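Local structure of ADP-ribosylation factor-binding protein GGA2 (Saccharomyces cerevisiae, 3MNM) at residues Val103-Asn108 with Ala112-Val117. The protein may help regulate membrane traffic through the trans-Golgi network and binds ARF1 and ARF2, the chain here being its GAE (gamma-ear) domain. Residues are numbered along the deposited sequence; the frame is centred on the assembly and turned at random.
Sequences VNYSVN and AEETAV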
ATOM      1  N   VAL A 103       1.580   2.646   7.942  1.00  9.86           N
ATOM      2  CA  VAL A 103       2.618   1.627   7.907  1.00  9.83           C
ATOM      3  C   VAL A 103       3.551   1.804   9.106  1.00 11.76           C
ATOM      4  O   VAL A 103       3.911   2.922   9.481  1.00 11.65           O
ATOM      5  CB  VAL A 103       3.392   1.632   6.553  1.00  9.06           C
ATOM      6  CG1 VAL A 103       4.286   2.863   6.428  1.00  9.35           C
ATOM      7  CG2 VAL A 103       4.210   0.335   6.387  1.00 10.64           C
ATOM      8  N   ASN A 104       3.903   0.687   9.733  1.00  7.87           N
ATOM      9  CA  ASN A 104       4.872   0.679  10.825  1.00  7.99           C
ATOM     10  C   ASN A 104       5.942  -0.315  10.427  1.00  9.87           C
ATOM     11  O   ASN A 104       5.621  -1.368   9.884  1.00 10.22           O
ATOM     12  CB  ASN A 104       4.220   0.197  12.129  1.00 12.03           C
ATOM     13  CG  ASN A 104       3.284   1.218  12.718  1.00 12.16           C
ATOM     14  OD1 ASN A 104       2.134   1.317  12.301  1.00 14.14           O
ATOM     15  ND2 ASN A 104       3.776   2.005  13.679  1.00 13.78           N
ATOM     16  N   TYR A 105       7.200   0.026  10.664  1.00  9.76           N
ATOM     17  CA  TYR A 105       8.289  -0.875  10.311  1.00 14.56           C
ATOM     18  C   TYR A 105       9.538  -0.511  11.093  1.00 13.79           C
ATOM     19  O   TYR A 105       9.596   0.534  11.753  1.00 13.17           O
ATOM     20  CB  TYR A 105       8.564  -0.833   8.798  1.00 10.49           C
ATOM     21  CG  TYR A 105       8.948   0.534   8.273  1.00 11.31           C
ATOM     22  CD1 TYR A 105       7.970   1.427   7.834  1.00 12.67           C
ATOM     23  CD2 TYR A 105      10.281   0.931   8.203  1.00 14.06           C
ATOM     24  CE1 TYR A 105       8.307   2.682   7.353  1.00 13.50           C
ATOM     25  CE2 TYR A 105      10.630   2.189   7.713  1.00 17.77           C
ATOM     26  CZ  TYR A 105       9.637   3.055   7.289  1.00 20.60           C
ATOM     27  OH  TYR A 105       9.975   4.307   6.817  1.00 17.14           O
ATOM     28  N   SER A 106      10.544  -1.378  11.027  1.00 10.83           N
ATOM     29  CA  SER A 106      11.830  -1.130  11.671  0.70 15.55           C
ATOM     30  C   SER A 106      12.908  -0.897  10.614  1.00 15.53           C
ATOM     31  O   SER A 106      12.932  -1.591   9.594  1.00 13.96           O
ATOM     32  CB  SER A 106      12.228  -2.350  12.518  0.70 14.74           C
ATOM     33  OG  SER A 106      11.154  -2.819  13.313  0.70 12.33           O
ATOM     34  N   VAL A 107      13.805   0.053  10.861  1.00 16.57           N
ATOM     35  CA  VAL A 107      14.954   0.279   9.981  1.00 17.24           C
ATOM     36  C   VAL A 107      16.067   0.943  10.801  1.00 17.90           C
ATOM     37  O   VAL A 107      15.796   1.786  11.654  1.00 22.23           O
ATOM     38  CB  VAL A 107      14.586   1.131   8.734  1.00 22.55           C
ATOM     39  CG1 VAL A 107      14.184   2.546   9.140  1.00 19.88           C
ATOM     40  CG2 VAL A 107      15.743   1.170   7.740  1.00 23.44           C
ATOM     41  N   ASN A 108      17.313   0.534  10.573  1.00 23.53           N
ATOM     42  CA  ASN A 108      18.436   1.068  11.362  1.00 29.41           C
ATOM     43  C   ASN A 108      18.267   0.918  12.886  1.00 31.35           C
ATOM     44  O   ASN A 108      18.682   1.787  13.654  1.00 34.37           O
ATOM     45  CB  ASN A 108      18.668   2.546  11.027  1.00 31.67           C
ATOM     46  CG  ASN A 108      18.923   2.785   9.551  1.00 30.87           C
ATOM     47  OD1 ASN A 108      19.789   2.151   8.948  1.00 37.93           O
ATOM     48  ND2 ASN A 108      18.181   3.720   8.965  1.00 35.13           N
ATOM     49  N   ALA A 112       9.811   3.124  12.788  1.00 14.07           N
ATOM     50  CA  ALA A 112       9.293   4.176  11.917  1.00 17.81           C
ATOM     51  C   ALA A 112       7.806   3.990  11.696  1.00 15.36           C
ATOM     52  O   ALA A 112       7.265   2.895  11.832  1.00 13.83           O
ATOM     53  CB  ALA A 112      10.026   4.185  10.587  1.00 18.41           C
ATOM     54  N   GLU A 113       7.135   5.085  11.367  1.00 12.86           N
ATOM     55  CA  GLU A 113       5.709   5.038  11.113  1.00 13.93           C
ATOM     56  C   GLU A 113       5.395   6.138  10.098  1.00 18.15           C
ATOM     57  O   GLU A 113       5.955   7.231  10.159  1.00 18.33           O
ATOM     58  CB  GLU A 113       4.939   5.289  12.407  1.00 17.68           C
ATOM     59  CG  GLU A 113       3.430   5.202  12.275  1.00 18.23           C
ATOM     60  CD  GLU A 113       2.745   5.600  13.560  1.00 33.35           C
ATOM     61  OE1 GLU A 113       2.507   6.814  13.752  1.00 30.34           O
ATOM     62  OE2 GLU A 113       2.474   4.709  14.388  1.00 28.54           O
ATOM     63  N   GLU A 114       4.553   5.817   9.129  1.00 14.63           N
ATOM     64  CA  GLU A 114       4.057   6.817   8.187  1.00 12.08           C
ATOM     65  C   GLU A 114       2.564   6.590   8.030  1.00 13.68           C
ATOM     66  O   GLU A 114       2.102   5.460   8.072  1.00 11.69           O
ATOM     67  CB  GLU A 114       4.772   6.686   6.843  1.00 16.36           C
ATOM     68  CG  GLU A 114       6.268   6.962   6.945  1.00 20.60           C
ATOM     69  CD  GLU A 114       7.113   6.050   6.069  1.00 16.91           C
ATOM     70  OE1 GLU A 114       6.555   5.314   5.243  1.00 18.61           O
ATOM     71  OE2 GLU A 114       8.343   6.083   6.215  1.00 18.81           O
ATOM     72  N   THR A 115       1.800   7.673   7.883  1.00 10.80           N
ATOM     73  CA  THR A 115       0.363   7.544   7.710  1.00 10.84           C
ATOM     74  C   THR A 115      -0.140   8.662   6.803  1.00 11.51           C
ATOM     75  O   THR A 115       0.496   9.721   6.709  1.00 13.52           O
ATOM     76  CB  THR A 115      -0.393   7.698   9.058  1.00 19.50           C
ATOM     77  OG1 THR A 115      -0.456   9.091   9.404  1.00 16.78           O
ATOM     78  CG2 THR A 115       0.282   6.945  10.177  1.00 19.91           C
ATOM     79  N   ALA A 116      -1.245   8.409   6.107  1.00 11.72           N
ATOM     80  CA  ALA A 116      -1.937   9.456   5.329  1.00 14.75           C
ATOM     81  C   ALA A 116      -3.332   9.036   4.909  1.00 24.47           C
ATOM     82  O   ALA A 116      -3.749   7.895   5.104  1.00 17.26           O
ATOM     83  CB  ALA A 116      -1.159   9.818   4.084  1.00 13.30           C
ATOM     84  N   VAL A 117      -4.032   9.995   4.298  1.00 26.34           N
ATOM     85  CA  VAL A 117      -5.264   9.769   3.549  1.00 34.26           C
ATOM     86  C   VAL A 117      -4.993   9.863   2.036  1.00 30.20           C
ATOM     87  O   VAL A 117      -4.423  10.852   1.558  1.00 37.67           O
ATOM     88  CB  VAL A 117      -6.299  10.828   3.927  1.00 31.08           C
ATOM     89  CG1 VAL A 117      -6.921  10.497   5.282  1.00 27.59           C
ATOM     90  CG2 VAL A 117      -5.632  12.211   3.955  1.00 24.48           C
TER
HETATM   91  O   HOH W   1       6.750   1.530  14.119  1.00 20.34           O
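Three donors converge on the carbonyl oxygen of A112: the amide of Y105 (N to O 3.1 Å), a water (2.7 Å from that O), and the CA-H of N104, which adds a weaker CH···O contact. The Y105 amide stands 33° out of the A112 carbonyl plane. The same water accepts from ND2 of N104, which also donates to OE2 of E113 (ND2 to OE2 3.1 Å). This bond uses the carboxylate's anti lone pair, and the amide and carboxylate planes are almost perpendicular (87°). A leucine replacing N104 would probably leave the water and E113 OE2 without this shared donor. On the other face of the sheet, the A112 methyl sits over the Y105 ring in a CH-pi contact, CB lying 3.8 Å from the ring centroid. Meanwhile the Y105 hydroxyl donates to OE2 of E114 (OH to OE2 2.5 Å, very short), which also bonds S16; E114 bends at its second torsion (chi2 142°), which brings OE1 to 3.5 Å from CG1 of V103. Paired backbone bonds V103–E114 and Y105–A112 flank the non-hydrogen-bonded pair N104–E113 in the hairpin of strands 100-107 and 110-117 of the Ig-like beta sandwich. V103 and Y105 continue inward onto L19 and L50. One face thus links A112 carbonyl, water, N104 amide and E113 carboxylate in turn; on the other, Y105 and S16 hydroxyls probably help hold the E114 carboxylate beside the apolar interior.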